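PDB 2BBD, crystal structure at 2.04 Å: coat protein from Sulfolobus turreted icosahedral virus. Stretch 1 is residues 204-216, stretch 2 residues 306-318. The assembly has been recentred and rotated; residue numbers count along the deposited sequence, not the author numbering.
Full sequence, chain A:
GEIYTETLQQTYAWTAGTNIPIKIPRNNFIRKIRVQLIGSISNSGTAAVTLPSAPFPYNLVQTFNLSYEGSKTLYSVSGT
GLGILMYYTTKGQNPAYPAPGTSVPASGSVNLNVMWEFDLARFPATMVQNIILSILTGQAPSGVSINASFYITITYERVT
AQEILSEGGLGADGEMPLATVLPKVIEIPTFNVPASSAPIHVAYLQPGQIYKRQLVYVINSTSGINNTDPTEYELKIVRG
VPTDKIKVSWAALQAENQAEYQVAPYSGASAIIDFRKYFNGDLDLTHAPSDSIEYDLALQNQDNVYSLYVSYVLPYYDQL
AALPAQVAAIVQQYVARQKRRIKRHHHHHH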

ATOM      1  N   TYR A 204      12.563  -7.810  10.820  1.00 29.53           N
ATOM      2  CA  TYR A 204      12.301  -9.216  10.508  1.00 30.14           C
ATOM      3  C   TYR A 204      10.902  -9.270   9.918  1.00 30.10           C
ATOM      4  O   TYR A 204      10.040  -8.475  10.291  1.00 31.10           O
ATOM      5  CB  TYR A 204      12.320 -10.079  11.774  1.00 31.19           C
ATOM      6  CG  TYR A 204      13.673 -10.216  12.436  1.00 31.04           C
ATOM      7  CD1 TYR A 204      14.679 -11.003  11.870  1.00 33.60           C
ATOM      8  CD2 TYR A 204      13.945  -9.557  13.633  1.00 31.23           C
ATOM      9  CE1 TYR A 204      15.929 -11.126  12.487  1.00 34.39           C
ATOM     10  CE2 TYR A 204      15.179  -9.672  14.255  1.00 33.25           C
ATOM     11  CZ  TYR A 204      16.167 -10.453  13.680  1.00 35.04           C
ATOM     12  OH  TYR A 204      17.396 -10.535  14.299  1.00 38.21           O
ATOM     13  N   LEU A 205      10.680 -10.180   8.979  1.00 30.53           N
ATOM     14  CA  LEU A 205       9.348 -10.325   8.403  1.00 32.62           C
ATOM     15  C   LEU A 205       8.600 -11.240   9.363  1.00 33.01           C
ATOM     16  O   LEU A 205       9.105 -12.299   9.730  1.00 33.82           O
ATOM     17  CB  LEU A 205       9.398 -10.993   7.029  1.00 31.27           C
ATOM     18  CG  LEU A 205      10.332 -10.451   5.948  1.00 33.24           C
ATOM     19  CD1 LEU A 205       9.815 -10.920   4.598  1.00 31.03           C
ATOM     20  CD2 LEU A 205      10.400  -8.936   5.998  1.00 34.04           C
ATOM     21  N   GLN A 206       7.409 -10.839   9.785  1.00 34.25           N
ATOM     22  CA  GLN A 206       6.654 -11.683  10.697  1.00 34.54           C
ATOM     23  C   GLN A 206       6.031 -12.848   9.959  1.00 33.02           C
ATOM     24  O   GLN A 206       5.646 -12.732   8.800  1.00 32.33           O
ATOM     25  CB  GLN A 206       5.561 -10.885  11.391  1.00 37.05           C
ATOM     26  CG  GLN A 206       4.583 -10.250  10.441  1.00 42.85           C
ATOM     27  CD  GLN A 206       3.525  -9.452  11.171  1.00 47.01           C
ATOM     28  OE1 GLN A 206       2.624 -10.016  11.800  1.00 46.98           O
ATOM     29  NE2 GLN A 206       3.636  -8.129  11.107  1.00 50.79           N
ATOM     30  N   PRO A 207       5.943 -14.005  10.621  1.00 32.38           N
ATOM     31  CA  PRO A 207       5.347 -15.178   9.987  1.00 32.79           C
ATOM     32  C   PRO A 207       3.824 -15.059  10.103  1.00 31.97           C
ATOM     33  O   PRO A 207       3.322 -14.111  10.703  1.00 31.22           O
ATOM     34  CB  PRO A 207       5.905 -16.324  10.817  1.00 32.83           C
ATOM     35  CG  PRO A 207       5.911 -15.733  12.193  1.00 32.79           C
ATOM     36  CD  PRO A 207       6.474 -14.337  11.955  1.00 31.72           C
ATOM     37  N   GLY A 208       3.100 -16.012   9.530  1.00 30.97           N
ATOM     38  CA  GLY A 208       1.651 -15.980   9.602  1.00 32.30           C
ATOM     39  C   GLY A 208       1.003 -15.382   8.367  1.00 33.24           C
ATOM     40  O   GLY A 208      -0.210 -15.157   8.333  1.00 34.45           O
ATOM     41  N   GLN A 209       1.809 -15.111   7.350  1.00 32.75           N
ATOM     42  CA  GLN A 209       1.288 -14.546   6.115  1.00 31.53           C
ATOM     43  C   GLN A 209       2.173 -14.952   4.944  1.00 31.59           C
ATOM     44  O   GLN A 209       3.283 -15.453   5.130  1.00 31.85           O
ATOM     45  CB  GLN A 209       1.216 -13.013   6.212  1.00 29.73           C
ATOM     46  CG  GLN A 209       2.562 -12.338   6.437  1.00 27.63           C
ATOM     47  CD  GLN A 209       2.451 -10.832   6.676  1.00 31.16           C
ATOM     48  OE1 GLN A 209       2.622 -10.031   5.757  1.00 30.68           O
ATOM     49  NE2 GLN A 209       2.154 -10.448   7.918  1.00 29.51           N
ATOM     50  N   ILE A 210       1.663 -14.737   3.738  1.00 31.59           N
ATOM     51  CA  ILE A 210       2.380 -15.057   2.519  1.00 30.13           C
ATOM     52  C   ILE A 210       2.754 -13.720   1.878  1.00 31.80           C
ATOM     53  O   ILE A 210       1.875 -12.918   1.556  1.00 31.30           O
ATOM     54  CB  ILE A 210       1.477 -15.886   1.579  1.00 30.27           C
ATOM     55  CG1 ILE A 210       1.071 -17.186   2.291  1.00 29.44           C
ATOM     56  CG2 ILE A 210       2.202 -16.200   0.282  1.00 29.17           C
ATOM     57  CD1 ILE A 210      -0.059 -17.939   1.631  1.00 27.44           C
ATOM     58  N   TYR A 211       4.059 -13.481   1.720  1.00 31.70           N
ATOM     59  CA  TYR A 211       4.577 -12.234   1.146  1.00 30.40           C
ATOM     60  C   TYR A 211       4.671 -12.256  -0.370  1.00 32.23           C
ATOM     61  O   TYR A 211       5.334 -13.113  -0.958  1.00 31.61           O
ATOM     62  CB  TYR A 211       5.957 -11.925   1.734  1.00 28.29           C
ATOM     63  CG  TYR A 211       5.922 -11.573   3.201  1.00 27.81           C
ATOM     64  CD1 TYR A 211       6.012 -10.247   3.626  1.00 27.46           C
ATOM     65  CD2 TYR A 211       5.765 -12.566   4.172  1.00 29.22           C
ATOM     66  CE1 TYR A 211       5.947  -9.918   4.978  1.00 25.49           C
ATOM     67  CE2 TYR A 211       5.701 -12.244   5.526  1.00 24.85           C
ATOM     68  CZ  TYR A 211       5.789 -10.922   5.918  1.00 27.41           C
ATOM     69  OH  TYR A 211       5.696 -10.604   7.253  1.00 30.67           O
ATOM     70  N   LYS A 212       4.002 -11.307  -1.008  1.00 32.49           N
ATOM     71  CA  LYS A 212       4.032 -11.231  -2.456  1.00 33.87           C
ATOM     72  C   LYS A 212       5.088 -10.208  -2.875  1.00 33.17           C
ATOM     73  O   LYS A 212       5.996 -10.520  -3.641  1.00 33.63           O
ATOM     74  CB  LYS A 212       2.653 -10.844  -2.996  1.00 33.72           C
ATOM     75  CG  LYS A 212       2.604 -10.721  -4.504  1.00 37.83           C
ATOM     76  CD  LYS A 212       1.194 -10.400  -4.991  1.00 42.73           C
ATOM     77  CE  LYS A 212       1.175 -10.171  -6.492  1.00 46.04           C
ATOM     78  NZ  LYS A 212      -0.142  -9.650  -6.969  1.00 49.32           N
ATOM     79  N   ARG A 213       4.975  -8.984  -2.377  1.00 31.19           N
ATOM     80  CA  ARG A 213       5.961  -7.972  -2.721  1.00 30.82           C
ATOM     81  C   ARG A 213       6.135  -6.953  -1.609  1.00 29.96           C
ATOM     82  O   ARG A 213       5.230  -6.726  -0.798  1.00 28.25           O
ATOM     83  CB  ARG A 213       5.588  -7.271  -4.028  1.00 31.22           C
ATOM     84  CG  ARG A 213       4.319  -6.460  -3.973  1.00 33.12           C
ATOM     85  CD  ARG A 213       3.958  -5.973  -5.354  1.00 33.57           C
ATOM     86  NE  ARG A 213       3.890  -7.093  -6.286  1.00 38.46           N
ATOM     87  CZ  ARG A 213       3.132  -7.114  -7.377  1.00 43.51           C
ATOM     88  NH1 ARG A 213       2.369  -6.070  -7.680  1.00 44.25           N
ATOM     89  NH2 ARG A 213       3.126  -8.186  -8.161  1.00 46.70           N
ATOM     90  N   GLN A 214       7.319  -6.354  -1.569  1.00 28.26           N
ATOM     91  CA  GLN A 214       7.637  -5.373  -0.553  1.00 25.93           C
ATOM     92  C   GLN A 214       8.068  -4.055  -1.163  1.00 25.35           C
ATOM     93  O   GLN A 214       8.996  -4.012  -1.981  1.00 25.87           O
ATOM     94  CB  GLN A 214       8.754  -5.902   0.335  1.00 24.92           C
ATOM     95  CG  GLN A 214       9.132  -4.990   1.484  1.00 25.11           C
ATOM     96  CD  GLN A 214      10.435  -5.400   2.128  1.00 25.45           C
ATOM     97  OE1 GLN A 214      10.790  -4.926   3.213  1.00 27.91           O
ATOM     98  NE2 GLN A 214      11.168  -6.283   1.456  1.00 24.85           N
ATOM     99  N   LEU A 215       7.383  -2.985  -0.774  1.00 24.10           N
ATOM    100  CA  LEU A 215       7.724  -1.654  -1.244  1.00 21.14           C
ATOM    101  C   LEU A 215       8.540  -1.011  -0.141  1.00 22.64           C
ATOM    102  O   LEU A 215       8.107  -0.945   1.007  1.00 23.48           O
ATOM    103  CB  LEU A 215       6.479  -0.802  -1.501  1.00 21.66           C
ATOM    104  CG  LEU A 215       6.785   0.707  -1.588  1.00 21.05           C
ATOM    105  CD1 LEU A 215       7.763   0.985  -2.737  1.00 21.02           C
ATOM    106  CD2 LEU A 215       5.487   1.496  -1.777  1.00 22.99           C
ATOM    107  N   VAL A 216       9.733  -0.553  -0.488  1.00 23.39           N
ATOM    108  CA  VAL A 216      10.588   0.087   0.487  1.00 22.46           C
ATOM    109  C   VAL A 216      10.970   1.473   0.022  1.00 22.60           C
ATOM    110  O   VAL A 216      11.379   1.655  -1.124  1.00 22.26           O
ATOM    111  CB  VAL A 216      11.903  -0.696   0.707  1.00 23.53           C
ATOM    112  CG1 VAL A 216      12.758   0.023   1.760  1.00 20.28           C
ATOM    113  CG2 VAL A 216      11.599  -2.135   1.120  1.00 23.11           C
ATOM    114  N   TYR A 306      10.632   2.901   5.502  1.00 21.69           N
ATOM    115  CA  TYR A 306       9.243   2.478   5.455  1.00 23.28           C
ATOM    116  C   TYR A 306       9.061   1.284   4.551  1.00 23.95           C
ATOM    117  O   TYR A 306       9.468   1.300   3.392  1.00 24.85           O
ATOM    118  CB  TYR A 306       8.376   3.636   4.991  1.00 21.60           C
ATOM    119  CG  TYR A 306       8.429   4.766   5.974  1.00 22.29           C
ATOM    120  CD1 TYR A 306       7.655   4.737   7.135  1.00 23.11           C
ATOM    121  CD2 TYR A 306       9.310   5.826   5.790  1.00 20.95           C
ATOM    122  CE1 TYR A 306       7.762   5.735   8.081  1.00 24.05           C
ATOM    123  CE2 TYR A 306       9.431   6.822   6.728  1.00 21.53           C
ATOM    124  CZ  TYR A 306       8.657   6.778   7.874  1.00 23.82           C
ATOM    125  OH  TYR A 306       8.796   7.769   8.818  1.00 22.78           O
ATOM    126  N   SER A 307       8.448   0.243   5.101  1.00 23.28           N
ATOM    127  CA  SER A 307       8.208  -0.978   4.359  1.00 22.66           C
ATOM    128  C   SER A 307       6.712  -1.297   4.262  1.00 23.77           C
ATOM    129  O   SER A 307       6.045  -1.549   5.272  1.00 23.41           O
ATOM    130  CB  SER A 307       8.938  -2.135   5.034  1.00 21.39           C
ATOM    131  OG  SER A 307       8.667  -3.353   4.382  1.00 24.08           O
ATOM    132  N   LEU A 308       6.193  -1.272   3.041  1.00 22.92           N
ATOM    133  CA  LEU A 308       4.788  -1.583   2.802  1.00 22.91           C
ATOM    134  C   LEU A 308       4.729  -2.994   2.229  1.00 23.85           C
ATOM    135  O   LEU A 308       5.152  -3.247   1.089  1.00 25.02           O
ATOM    136  CB  LEU A 308       4.173  -0.574   1.827  1.00 20.99           C
ATOM    137  CG  LEU A 308       2.650  -0.630   1.633  1.00 22.40           C
ATOM    138  CD1 LEU A 308       2.176   0.656   0.971  1.00 24.42           C
ATOM    139  CD2 LEU A 308       2.268  -1.827   0.793  1.00 19.09           C
ATOM    140  N   TYR A 309       4.207  -3.911   3.034  1.00 23.95           N
ATOM    141  CA  TYR A 309       4.093  -5.315   2.646  1.00 23.98           C
ATOM    142  C   TYR A 309       2.802  -5.714   1.953  1.00 24.87           C
ATOM    143  O   TYR A 309       1.714  -5.637   2.531  1.00 26.83           O
ATOM    144  CB  TYR A 309       4.261  -6.194   3.875  1.00 22.34           C
ATOM    145  CG  TYR A 309       5.638  -6.139   4.466  1.00 24.31           C
ATOM    146  CD1 TYR A 309       6.711  -6.751   3.827  1.00 20.86           C
ATOM    147  CD2 TYR A 309       5.864  -5.502   5.680  1.00 22.99           C
ATOM    148  CE1 TYR A 309       7.973  -6.737   4.393  1.00 26.08           C
ATOM    149  CE2 TYR A 309       7.117  -5.479   6.251  1.00 24.77           C
ATOM    150  CZ  TYR A 309       8.167  -6.099   5.608  1.00 25.19           C
ATOM    151  OH  TYR A 309       9.408  -6.096   6.186  1.00 28.06           O
ATOM    152  N   VAL A 310       2.917  -6.139   0.706  1.00 24.17           N
ATOM    153  CA  VAL A 310       1.741  -6.594   0.003  1.00 25.50           C
ATOM    154  C   VAL A 310       1.714  -8.103   0.225  1.00 25.93           C
ATOM    155  O   VAL A 310       2.357  -8.858  -0.502  1.00 26.44           O
ATOM    156  CB  VAL A 310       1.811  -6.276  -1.497  1.00 24.08           C
ATOM    157  CG1 VAL A 310       0.588  -6.827  -2.187  1.00 23.55           C
ATOM    158  CG2 VAL A 310       1.890  -4.759  -1.705  1.00 23.16           C
ATOM    159  N   SER A 311       0.985  -8.522   1.257  1.00 26.80           N
ATOM    160  CA  SER A 311       0.864  -9.929   1.619  1.00 26.66           C
ATOM    161  C   SER A 311      -0.602 -10.379   1.692  1.00 28.72           C
ATOM    162  O   SER A 311      -1.522  -9.567   1.595  1.00 28.88           O
ATOM    163  CB  SER A 311       1.518 -10.170   2.985  1.00 25.27           C
ATOM    164  OG  SER A 311       2.888  -9.796   2.993  1.00 30.29           O
ATOM    165  N   TYR A 312      -0.802 -11.685   1.857  1.00 29.21           N
ATOM    166  CA  TYR A 312      -2.137 -12.258   1.987  1.00 30.09           C
ATOM    167  C   TYR A 312      -2.099 -13.472   2.913  1.00 31.93           C
ATOM    168  O   TYR A 312      -1.033 -14.025   3.192  1.00 31.37           O
ATOM    169  CB  TYR A 312      -2.720 -12.652   0.627  1.00 30.67           C
ATOM    170  CG  TYR A 312      -1.876 -13.606  -0.184  1.00 32.70           C
ATOM    171  CD1 TYR A 312      -0.857 -13.132  -1.012  1.00 31.52           C
ATOM    172  CD2 TYR A 312      -2.108 -14.983  -0.141  1.00 33.40           C
ATOM    173  CE1 TYR A 312      -0.094 -13.997  -1.775  1.00 32.44           C
ATOM    174  CE2 TYR A 312      -1.345 -15.865  -0.908  1.00 33.40           C
ATOM    175  CZ  TYR A 312      -0.339 -15.362  -1.719  1.00 34.63           C
ATOM    176  OH  TYR A 312       0.440 -16.216  -2.465  1.00 36.08           O
ATOM    177  N   VAL A 313      -3.270 -13.870   3.393  1.00 30.77           N
ATOM    178  CA  VAL A 313      -3.385 -14.995   4.302  1.00 30.37           C
ATOM    179  C   VAL A 313      -4.556 -15.860   3.882  1.00 31.05           C
ATOM    180  O   VAL A 313      -5.572 -15.351   3.399  1.00 31.18           O
ATOM    181  CB  VAL A 313      -3.645 -14.517   5.753  1.00 30.32           C
ATOM    182  CG1 VAL A 313      -3.925 -15.713   6.659  1.00 31.09           C
ATOM    183  CG2 VAL A 313      -2.458 -13.734   6.267  1.00 29.80           C
ATOM    184  N   LEU A 314      -4.403 -17.169   4.055  1.00 30.87           N
ATOM    185  CA  LEU A 314      -5.467 -18.118   3.736  1.00 33.09           C
ATOM    186  C   LEU A 314      -6.088 -18.496   5.071  1.00 32.10           C
ATOM    187  O   LEU A 314      -5.459 -19.166   5.887  1.00 31.92           O
ATOM    188  CB  LEU A 314      -4.909 -19.372   3.069  1.00 31.31           C
ATOM    189  CG  LEU A 314      -4.035 -19.184   1.831  1.00 34.83           C
ATOM    190  CD1 LEU A 314      -3.841 -20.547   1.177  1.00 37.33           C
ATOM    191  CD2 LEU A 314      -4.682 -18.223   0.853  1.00 34.87           C
ATOM    192  N   PRO A 315      -7.329 -18.061   5.317  1.00 31.36           N
ATOM    193  CA  PRO A 315      -7.987 -18.381   6.586  1.00 32.43           C
ATOM    194  C   PRO A 315      -8.139 -19.883   6.848  1.00 32.32           C
ATOM    195  O   PRO A 315      -8.240 -20.307   7.992  1.00 34.81           O
ATOM    196  CB  PRO A 315      -9.325 -17.649   6.473  1.00 30.60           C
ATOM    197  CG  PRO A 315      -9.596 -17.669   5.001  1.00 31.83           C
ATOM    198  CD  PRO A 315      -8.243 -17.343   4.411  1.00 29.89           C
ATOM    199  N   TYR A 316      -8.129 -20.677   5.785  1.00 32.91           N
ATOM    200  CA  TYR A 316      -8.265 -22.126   5.893  1.00 35.96           C
ATOM    201  C   TYR A 316      -7.053 -22.810   5.264  1.00 38.40           C
ATOM    202  O   TYR A 316      -7.172 -23.867   4.640  1.00 38.64           O
ATOM    203  CB  TYR A 316      -9.546 -22.581   5.185  1.00 35.02           C
ATOM    204  CG  TYR A 316     -10.775 -21.859   5.681  1.00 35.61           C
ATOM    205  CD1 TYR A 316     -11.496 -21.005   4.843  1.00 33.95           C
ATOM    206  CD2 TYR A 316     -11.186 -21.982   7.007  1.00 34.79           C
ATOM    207  CE1 TYR A 316     -12.594 -20.288   5.319  1.00 33.59           C
ATOM    208  CE2 TYR A 316     -12.280 -21.270   7.491  1.00 35.29           C
ATOM    209  CZ  TYR A 316     -12.977 -20.425   6.643  1.00 34.71           C
ATOM    210  OH  TYR A 316     -14.046 -19.711   7.133  1.00 36.38           O
ATOM    211  N   TYR A 317      -5.891 -22.181   5.432  1.00 39.39           N
ATOM    212  CA  TYR A 317      -4.621 -22.671   4.900  1.00 40.05           C
ATOM    213  C   TYR A 317      -4.467 -24.189   5.037  1.00 40.09           C
ATOM    214  O   TYR A 317      -4.328 -24.900   4.047  1.00 37.43           O
ATOM    215  CB  TYR A 317      -3.470 -21.981   5.634  1.00 41.21           C
ATOM    216  CG  TYR A 317      -2.099 -22.309   5.089  1.00 43.95           C
ATOM    217  CD1 TYR A 317      -1.591 -21.635   3.978  1.00 45.04           C
ATOM    218  CD2 TYR A 317      -1.306 -23.293   5.685  1.00 44.96           C
ATOM    219  CE1 TYR A 317      -0.328 -21.928   3.478  1.00 44.63           C
ATOM    220  CE2 TYR A 317      -0.040 -23.594   5.187  1.00 43.90           C
ATOM    221  CZ  TYR A 317       0.439 -22.908   4.086  1.00 43.61           C
ATOM    222  OH  TYR A 317       1.688 -23.189   3.590  1.00 43.52           O
ATOM    223  N   ASP A 318      -4.490 -24.663   6.278  1.00 42.35           N
ATOM    224  CA  ASP A 318      -4.344 -26.083   6.584  1.00 46.26           C
ATOM    225  C   ASP A 318      -5.275 -26.980   5.771  1.00 47.34           C
ATOM    226  O   ASP A 318      -4.807 -27.851   5.036  1.00 48.88           O
ATOM    227  CB  ASP A 318      -4.553 -26.306   8.083  1.00 46.15           C
ATOM    228  CG  ASP A 318      -3.460 -25.664   8.913  1.00 48.02           C
ATOM    229  OD1 ASP A 318      -3.652 -25.476  10.131  1.00 49.40           O
ATOM    230  OD2 ASP A 318      -2.395 -25.350   8.340  1.00 51.20           O
TER

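The apolar centre of the contact lies where Ile 210, the residue most covered by the opposing stretch, packs against the ring of Tyr 312. Ile 210 CB lies 3.9 Å from the centroid of the Tyr 312 ring, over the ring face and 17° off its normal, a CH-pi contact, while Ile 210 CG2 comes within 3.3 Å of Tyr 312 CZ. The p rotamer of Tyr 312 lays its ring across its partner, and a branched aliphatic residue suits such a flat surface. Ile 210 CD1 extends to Leu 314 CG at 4.2 Å. Farther along this face, Leu 215 and Leu 308 pack CB to CB at 4.1 Å. The coat protein of Sulfolobus turreted icosahedral virus thus illustrates a general principle: a ladder of backbone hydrogen bonds joins neighbouring antiparallel strands, but the side chains on the two faces of the sheet give each pairing its character. The two stretches together bury 926 Å², both sides summed.

The other face carries an aromatic pair. The edge of Tyr 211 meets the face of Tyr 309, with planes at 85° and centroids 5.3 Å apart; Tyr 211 CE1 approaches Tyr 309 CD1 to 3.5 Å. Leu 205, ahead of the strand, adds CD2 at 3.6 Å from Tyr 309 CZ. Tyrosine here combines an apolar ring with a polar tip: Tyr 211 OH donates to Gln 206 O at 2.6 Å, tying the preceding loop to its own strand.

Polar side chains join this face. Ser 311 OG donates to Gln 209 OE1 at 2.8 Å while lying over a face of the Tyr 211 ring, and Ser 307 OG donates to Gln 214 OE1 at 2.9 Å. In both pairs a serine hydroxyl, close to its backbone, meets the amide oxygen at the end of a longer glutamine side chain. Each bond gives a buried hydroxyl and a buried amide oxygen a partner; Gln 214 NE2 is bonded elsewhere in the structure.

Between these two layers runs the backbone ladder. Ile 210 N donates to Tyr 312 O at 2.8 Å, and Tyr 312 N returns the bond to Ile 210 O at 3.0 Å; Leu 215 and Leu 308 form an equally reciprocal pair. A beta bulge interrupts the register between Tyr 211 and Arg 213. There Val 310 O accepts from both Lys 212 N at 3.0 Å and Arg 213 N at 3.2 Å, so the extra residue is accommodated without breaking the ladder. At the partly exposed edge, Arg 213 CG lies 3.5 Å from Val 310 CB. The CA-to-CB bond of Lys 212 points toward the other strand, but its fully extended side chain leads away, and NZ is hydrogen-bonded elsewhere in the structure.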